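Local coordinates for immunogenic protein MPT63/MPB63 (Mycobacterium tuberculosis, PDB 1LMI), which is a major secreted, immunoprotective antigen of beta-sandwich fold whose biochemical function is unknown, at residues A[66-71]-A[103-108]. Numbering follows the deposited sequence.
Sequences SQFNAR and GKIYFD
Ile105 and Phe68 meet through two first torsions: CG1 of Ile105 stands between its own backbone N and carbonyl carbon (chi1 50°), while CG of Phe68 lies anti to its carbonyl carbon. Continuing the isoleucine chain in extended form, the second torsion carries CD1 over one face of the phenylalanine ring. The two side chains cross at about a right angle. The methyl sits off centre, toward the rim, with Ile105 CD1 3.6 Å from Phe68 CG, and the approach is a CH-pi contact. The CG2 branch of Ile105 adds a looser touch at Phe68 CD2, 4.1 Å away.

The second pair reverses the roles, with the aromatic ring now supplied by segment 103-108. Ala70 CB lies 3.5 Å from the centroid of the Phe107 ring. The methyl is only 9° off the ring normal, an almost axial CH-pi contact. That same ring also reaches the backbone of the facing strand: its CE1 comes within 3.4 Å of Ala70 N and also packs against Asn69 C. Asn69 directs its CB away from this interface, and its OD1 is hydrogen-bonded to Asn77 and Arg79.

All the residues that touch are buried, and the contact rests on CH-pi and van der Waals packing, with part of a peptide against the Phe107 ring. Trp26 meets Phe68 edge-to-face, and Val117, Met119 and Ala52 also touch the Phe68 side chain, tying the pair into the surrounding interior. The strand segments 68-71 and 103-108 belong to different sheets, and their axes approach to 7.7 Å. They cross at -52°. The two methyl-on-ring pairs are thus a worked case of face-to-face sheet packing, in which inward-facing aromatic and aliphatic groups join the two layers of a beta-sandwich.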
loop_
_atom_site.group_PDB
_atom_site.type_symbol
_atom_site.label_atom_id
_atom_site.label_comp_id
_atom_site.label_asym_id
_atom_site.label_seq_id
_atom_site.Cartn_x
_atom_site.Cartn_y
_atom_site.Cartn_z
ATOM N N SER A 66 -3.143 0.860 -6.504
ATOM C CA SER A 66 -2.372 1.879 -7.167
ATOM C C SER A 66 -2.169 3.127 -6.311
ATOM O O SER A 66 -1.336 3.973 -6.660
ATOM C CB SER A 66 -3.024 2.277 -8.498
ATOM O OG SER A 66 -4.365 2.706 -8.296
ATOM N N GLN A 67 -2.842 3.287 -5.176
ATOM C CA GLN A 67 -2.699 4.419 -4.270
ATOM C C GLN A 67 -1.468 4.305 -3.380
ATOM O O GLN A 67 -1.142 5.288 -2.713
ATOM C CB GLN A 67 -3.953 4.593 -3.377
ATOM C CG GLN A 67 -5.208 4.977 -4.149
ATOM C CD GLN A 67 -6.347 5.326 -3.208
ATOM O OE1 GLN A 67 -6.284 5.090 -2.009
ATOM N NE2 GLN A 67 -7.388 5.927 -3.787
ATOM N N PHE A 68 -0.795 3.145 -3.381
ATOM C CA PHE A 68 0.348 2.965 -2.484
ATOM C C PHE A 68 1.627 3.615 -2.998
ATOM O O PHE A 68 1.897 3.793 -4.208
ATOM C CB PHE A 68 0.659 1.488 -2.263
ATOM C CG PHE A 68 -0.189 0.771 -1.232
ATOM C CD1 PHE A 68 -0.164 1.190 0.075
ATOM C CD2 PHE A 68 -0.958 -0.310 -1.589
ATOM C CE1 PHE A 68 -0.929 0.528 1.022
ATOM C CE2 PHE A 68 -1.731 -0.973 -0.656
ATOM C CZ PHE A 68 -1.714 -0.545 0.650
ATOM N N ASN A 69 2.471 3.989 -2.028
ATOM C CA ASN A 69 3.732 4.663 -2.224
ATOM C C ASN A 69 4.665 4.328 -1.046
ATOM O O ASN A 69 4.160 4.123 0.077
ATOM C CB ASN A 69 3.607 6.191 -2.273
ATOM C CG ASN A 69 2.639 6.710 -3.322
ATOM O OD1 ASN A 69 3.103 6.936 -4.444
ATOM N ND2 ASN A 69 1.355 6.827 -2.978
ATOM N N ALA A 70 5.956 4.278 -1.342
ATOM C CA ALA A 70 6.997 4.147 -0.324
ATOM C C ALA A 70 7.734 5.464 -0.235
ATOM O O ALA A 70 8.025 6.087 -1.257
ATOM C CB ALA A 70 7.883 2.958 -0.623
ATOM N N ARG A 71 8.009 5.922 0.993
ATOM C CA ARG A 71 8.643 7.227 1.140
ATOM C C ARG A 71 9.787 7.183 2.135
ATOM O O ARG A 71 9.862 6.291 2.978
ATOM C CB ARG A 71 7.636 8.273 1.618
ATOM C CG ARG A 71 6.434 8.431 0.690
ATOM C CD ARG A 71 5.547 9.545 1.279
ATOM N NE ARG A 71 4.471 9.812 0.324
ATOM C CZ ARG A 71 3.358 10.454 0.648
ATOM N NH1 ARG A 71 3.169 10.901 1.873
ATOM N NH2 ARG A 71 2.423 10.660 -0.283
ATOM N N GLY A 103 -1.153 -9.691 0.392
ATOM C CA GLY A 103 -0.118 -10.054 -0.592
ATOM C C GLY A 103 0.946 -8.980 -0.601
ATOM O O GLY A 103 0.958 -8.034 0.187
ATOM N N LYS A 104 1.883 -9.127 -1.543
ATOM C CA LYS A 104 2.924 -8.120 -1.667
ATOM C C LYS A 104 2.590 -6.961 -2.592
ATOM O O LYS A 104 1.797 -7.059 -3.522
ATOM C CB LYS A 104 4.190 -8.798 -2.241
ATOM C CG LYS A 104 4.624 -10.006 -1.420
ATOM C CD LYS A 104 5.091 -9.592 -0.045
ATOM C CE LYS A 104 6.231 -10.416 0.516
ATOM N NZ LYS A 104 6.090 -11.882 0.364
ATOM N N ILE A 105 3.271 -5.849 -2.316
ATOM C CA ILE A 105 3.277 -4.689 -3.217
ATOM C C ILE A 105 4.749 -4.347 -3.409
ATOM O O ILE A 105 5.558 -4.596 -2.505
ATOM C CB ILE A 105 2.489 -3.501 -2.644
ATOM C CG1 ILE A 105 2.885 -3.145 -1.205
ATOM C CG2 ILE A 105 0.967 -3.724 -2.725
ATOM C CD1 ILE A 105 2.241 -1.877 -0.680
ATOM N N TYR A 106 5.124 -3.828 -4.560
ATOM C CA TYR A 106 6.519 -3.536 -4.872
ATOM C C TYR A 106 6.777 -2.082 -5.233
ATOM O O TYR A 106 5.859 -1.375 -5.632
ATOM C CB TYR A 106 6.928 -4.448 -6.044
ATOM C CG TYR A 106 6.872 -5.919 -5.655
ATOM C CD1 TYR A 106 7.907 -6.456 -4.919
ATOM C CD2 TYR A 106 5.805 -6.737 -6.002
ATOM C CE1 TYR A 106 7.902 -7.789 -4.544
ATOM C CE2 TYR A 106 5.784 -8.074 -5.627
ATOM C CZ TYR A 106 6.838 -8.586 -4.900
ATOM O OH TYR A 106 6.797 -9.916 -4.520
ATOM N N PHE A 107 8.037 -1.660 -5.108
ATOM C CA PHE A 107 8.472 -0.291 -5.398
ATOM C C PHE A 107 9.839 -0.319 -6.100
ATOM O O PHE A 107 10.625 -1.240 -5.830
ATOM C CB PHE A 107 8.581 0.540 -4.117
ATOM C CG PHE A 107 7.370 0.464 -3.208
ATOM C CD1 PHE A 107 6.287 1.295 -3.376
ATOM C CD2 PHE A 107 7.359 -0.470 -2.181
ATOM C CE1 PHE A 107 5.203 1.185 -2.544
ATOM C CE2 PHE A 107 6.249 -0.583 -1.339
ATOM C CZ PHE A 107 5.162 0.244 -1.519
ATOM N N ASP A 108 10.155 0.636 -6.950
ATOM C CA ASP A 108 11.492 0.704 -7.560
ATOM C C ASP A 108 12.271 1.805 -6.872
ATOM O O ASP A 108 12.058 2.994 -7.107
ATOM C CB ASP A 108 11.340 0.990 -9.059
ATOM C CG ASP A 108 12.640 0.968 -9.827
ATOM O OD1 ASP A 108 13.677 0.663 -9.189
ATOM O OD2 ASP A 108 12.593 1.255 -11.052
#